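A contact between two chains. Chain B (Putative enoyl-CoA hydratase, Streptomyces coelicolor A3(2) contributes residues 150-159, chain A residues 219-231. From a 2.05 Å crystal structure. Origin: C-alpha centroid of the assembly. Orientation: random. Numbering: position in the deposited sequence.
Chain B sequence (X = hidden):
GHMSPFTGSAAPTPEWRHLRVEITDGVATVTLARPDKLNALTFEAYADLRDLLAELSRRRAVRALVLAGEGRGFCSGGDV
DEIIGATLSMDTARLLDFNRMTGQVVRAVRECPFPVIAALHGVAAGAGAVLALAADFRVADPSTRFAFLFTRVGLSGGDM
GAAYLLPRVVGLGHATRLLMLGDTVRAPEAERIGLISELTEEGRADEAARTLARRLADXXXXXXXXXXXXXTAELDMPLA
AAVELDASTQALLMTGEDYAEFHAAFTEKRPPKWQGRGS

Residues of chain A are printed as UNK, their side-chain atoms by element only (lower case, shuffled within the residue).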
# COMPACT_ATOMS: atom_id res chain seq x y z
N PHE B 150 16.93 13.87 0.36
CA PHE B 150 17.20 14.32 1.72
C PHE B 150 18.46 13.76 2.38
O PHE B 150 19.21 14.50 3.02
CB PHE B 150 15.95 14.07 2.56
CG PHE B 150 14.73 14.70 1.96
CD1 PHE B 150 14.60 16.08 1.96
CD2 PHE B 150 13.76 13.92 1.34
CE1 PHE B 150 13.48 16.69 1.40
CE2 PHE B 150 12.64 14.51 0.78
CZ PHE B 150 12.50 15.92 0.80
N THR B 151 18.71 12.46 2.23
CA THR B 151 19.87 11.86 2.87
C THR B 151 21.17 12.42 2.25
O THR B 151 22.23 12.33 2.85
CB THR B 151 19.87 10.31 2.80
OG1 THR B 151 19.75 9.87 1.44
CG2 THR B 151 18.70 9.73 3.64
N ARG B 152 21.06 12.97 1.04
CA ARG B 152 22.22 13.59 0.38
C ARG B 152 22.66 14.84 1.14
O ARG B 152 23.78 15.29 0.97
CB ARG B 152 21.93 13.99 -1.07
CG ARG B 152 21.57 12.86 -2.01
CD ARG B 152 22.56 11.71 -2.00
NE ARG B 152 22.13 10.65 -2.91
CZ ARG B 152 22.52 10.53 -4.17
NH1 ARG B 152 23.37 11.42 -4.69
NH2 ARG B 152 22.06 9.54 -4.93
N VAL B 153 21.76 15.42 1.94
CA VAL B 153 22.13 16.60 2.71
C VAL B 153 22.24 16.29 4.20
O VAL B 153 22.36 17.20 5.01
CB VAL B 153 21.18 17.81 2.48
CG1 VAL B 153 21.03 18.08 0.98
CG2 VAL B 153 19.84 17.58 3.15
N GLY B 154 22.25 15.00 4.53
CA GLY B 154 22.41 14.56 5.90
C GLY B 154 21.15 14.63 6.74
O GLY B 154 21.22 14.63 7.97
N LEU B 155 20.00 14.73 6.09
CA LEU B 155 18.70 14.68 6.77
C LEU B 155 17.99 13.34 6.47
O LEU B 155 18.44 12.60 5.62
CB LEU B 155 17.82 15.85 6.32
CG LEU B 155 18.32 17.27 6.67
CD1 LEU B 155 17.28 18.30 6.27
CD2 LEU B 155 18.63 17.40 8.16
N SER B 156 16.89 13.00 7.15
CA SER B 156 16.31 11.71 6.83
C SER B 156 15.31 11.86 5.68
O SER B 156 14.82 12.97 5.45
CB SER B 156 15.61 11.08 8.04
OG SER B 156 14.30 11.59 8.12
N GLY B 157 15.01 10.75 4.99
CA GLY B 157 13.96 10.71 3.98
C GLY B 157 12.52 10.89 4.48
O GLY B 157 11.59 10.97 3.69
N GLY B 158 12.34 10.96 5.80
CA GLY B 158 11.04 11.29 6.35
C GLY B 158 10.91 12.80 6.45
O GLY B 158 10.73 13.35 7.53
N ASP B 159 11.08 13.49 5.33
CA ASP B 159 10.95 14.94 5.34
C ASP B 159 9.55 15.26 4.88
O ASP B 159 9.10 14.75 3.83
CB ASP B 159 11.99 15.57 4.37
CG ASP B 159 12.14 17.09 4.56
OD1 ASP B 159 12.91 17.52 5.46
OD2 ASP B 159 11.49 17.84 3.80
N UNK A 219 27.84 6.50 3.88
CA UNK A 219 26.95 7.65 3.91
C UNK A 219 26.68 8.15 5.32
O UNK A 219 27.30 7.68 6.29
N UNK A 220 25.74 9.10 5.46
CA UNK A 220 25.43 9.66 6.78
C UNK A 220 24.52 8.69 7.59
O UNK A 220 23.31 8.60 7.32
c UNK A 220 24.93 9.72 4.39
c UNK A 220 24.06 10.72 5.14
c UNK A 220 24.71 10.97 6.44
N UNK A 221 25.10 8.02 8.57
CA UNK A 221 24.48 6.89 9.26
C UNK A 221 23.22 7.27 10.02
O UNK A 221 22.21 6.56 9.94
c UNK A 221 25.50 6.20 10.21
N UNK A 222 23.28 8.36 10.77
CA UNK A 222 22.12 8.82 11.53
C UNK A 222 20.95 9.15 10.60
O UNK A 222 19.82 8.71 10.84
c UNK A 222 22.47 10.01 12.41
c UNK A 222 21.41 10.32 13.46
c UNK A 222 21.19 9.09 14.39
c UNK A 222 21.80 11.57 14.27
N UNK A 223 21.23 9.89 9.53
CA UNK A 223 20.23 10.14 8.49
C UNK A 223 19.61 8.85 7.91
O UNK A 223 18.37 8.79 7.75
c UNK A 223 20.81 11.01 7.36
N UNK A 224 20.44 7.85 7.60
CA UNK A 224 19.93 6.57 7.07
C UNK A 224 19.02 5.85 8.08
O UNK A 224 17.94 5.38 7.75
n UNK A 224 22.56 6.82 3.58
c UNK A 224 21.07 5.62 6.72
n UNK A 224 23.13 5.60 5.25
c UNK A 224 23.54 6.09 4.09
c UNK A 224 21.48 6.78 4.42
c UNK A 224 21.83 6.01 5.48
N UNK A 225 19.51 5.75 9.31
CA UNK A 225 18.84 5.00 10.35
C UNK A 225 17.46 5.65 10.66
O UNK A 225 16.46 4.95 10.78
c UNK A 225 19.71 4.93 11.61
N UNK A 226 17.44 6.97 10.76
CA UNK A 226 16.19 7.68 10.95
C UNK A 226 15.26 7.59 9.74
O UNK A 226 14.05 7.65 9.89
n UNK A 226 14.89 9.21 14.19
c UNK A 226 16.42 9.15 11.35
c UNK A 226 16.91 9.30 12.80
c UNK A 226 16.00 8.58 13.81
o UNK A 226 16.29 7.46 14.22
N UNK A 227 15.80 7.45 8.54
CA UNK A 227 14.94 7.23 7.38
C UNK A 227 14.17 5.91 7.55
O UNK A 227 12.96 5.83 7.29
o UNK A 227 16.41 8.45 5.82
c UNK A 227 14.85 6.86 4.85
c UNK A 227 15.77 7.18 6.04
N UNK A 228 14.89 4.88 7.98
CA UNK A 228 14.29 3.57 8.18
C UNK A 228 13.28 3.62 9.33
O UNK A 228 12.17 3.11 9.23
c UNK A 228 15.97 0.16 8.94
c UNK A 228 15.48 -1.16 9.48
n UNK A 228 16.53 -2.21 9.29
c UNK A 228 14.84 1.19 8.90
c UNK A 228 15.38 2.54 8.47
N UNK A 229 13.67 4.26 10.43
CA UNK A 229 12.80 4.41 11.59
C UNK A 229 11.49 5.12 11.23
O UNK A 229 10.43 4.72 11.70
c UNK A 229 13.54 5.16 12.75
N UNK A 230 11.54 6.14 10.39
CA UNK A 230 10.31 6.87 10.05
C UNK A 230 9.42 6.12 9.06
O UNK A 230 8.20 6.16 9.17
c UNK A 230 10.97 10.70 10.24
c UNK A 230 10.59 9.33 10.73
c UNK A 230 11.50 8.92 11.89
c UNK A 230 10.60 8.31 9.57
N UNK A 231 10.02 5.43 8.10
CA UNK A 231 9.25 4.56 7.21
C UNK A 231 8.47 3.52 8.03
O UNK A 231 7.26 3.32 7.86
c UNK A 231 11.87 4.07 4.34
c UNK A 231 10.20 3.83 6.24
c UNK A 231 10.61 4.66 5.03
c UNK A 231 9.44 4.82 4.06

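Position 219 has no side-chain atoms and makes no contact with this stretch of chain B. It is Gly A219.

Position 220 has three carbons that close a ring onto the backbone N. One ring carbon lies 3.3 Å from O of Thr B151. Such a ring is proline, and the touching atom is CG. Pro A220 sits at the N-cap position, right before the helix.

Position 221 has one carbon, well out of reach of this stretch of chain B. It is Ala A221, the start of the helix.

Position 222 has four carbons, forked at the second, and no contact with this stretch. It is Leu A222.

Position 223 has a single carbon pointing toward chain B. This CB lies 3.3 Å from O of Leu B155 and 3.7 Å from C of Gly B154. That makes it alanine. The backbones come closest here: CA of Ala A223 is 4.5 Å from CA of Ser B156.

Position 224 has one carbon, then a five-membered ring of three carbons and two nitrogens. A ring carbon lies 4.1 Å from CG2 of Thr B151, which sits at the ring edge. This is histidine, and the carbon is CD2 of His A224.

Position 225 has one carbon, directed away from this stretch. It is Ala A225.

Position 226 has three carbons, the third carrying one oxygen and one nitrogen. Its CB lies 3.9 Å from CB of Ser B156, but the far end leads away. The pattern fits glutamine, since the ends of a glutamate would both be oxygen. It is Gln A226.

Position 227 has one carbon carrying an oxygen and a carbon. N of Gly B157 donates a hydrogen bond to that oxygen, at 2.8 Å and nearly straight. It is threonine, and the acceptor is OG1 of Thr A227.

Position 228 has four carbons in a row ending in nitrogen. It is Lys A228, extended and out of reach.

Position 229 has one carbon, also out of reach. It is Ala A229.

Position 230 has four carbons, forked at the second. One end carbon lies 3.8 Å from O of Gly B158. It is leucine, and the carbon is CD2 of Leu A230.

Position 231 has the same forked set of four carbons but no contact with this stretch. It is Leu A231.

The start of a helix, with the proline before it, packs against a 3-10 turn and the loop that follows. OG1 of Thr A227 also donates to O of Ala A223 at 2.8 Å, which leaves it placed to accept from Gly B157. Around this bond, aliphatic carbons pack against backbone atoms, several of them carbonyl oxygens. Glycines make room: an ideal CB on Gly B158 would come within 2.5 Å of CD2 of Leu A230, a clash.

Chain A 219-231: GPALAHAQTKALL
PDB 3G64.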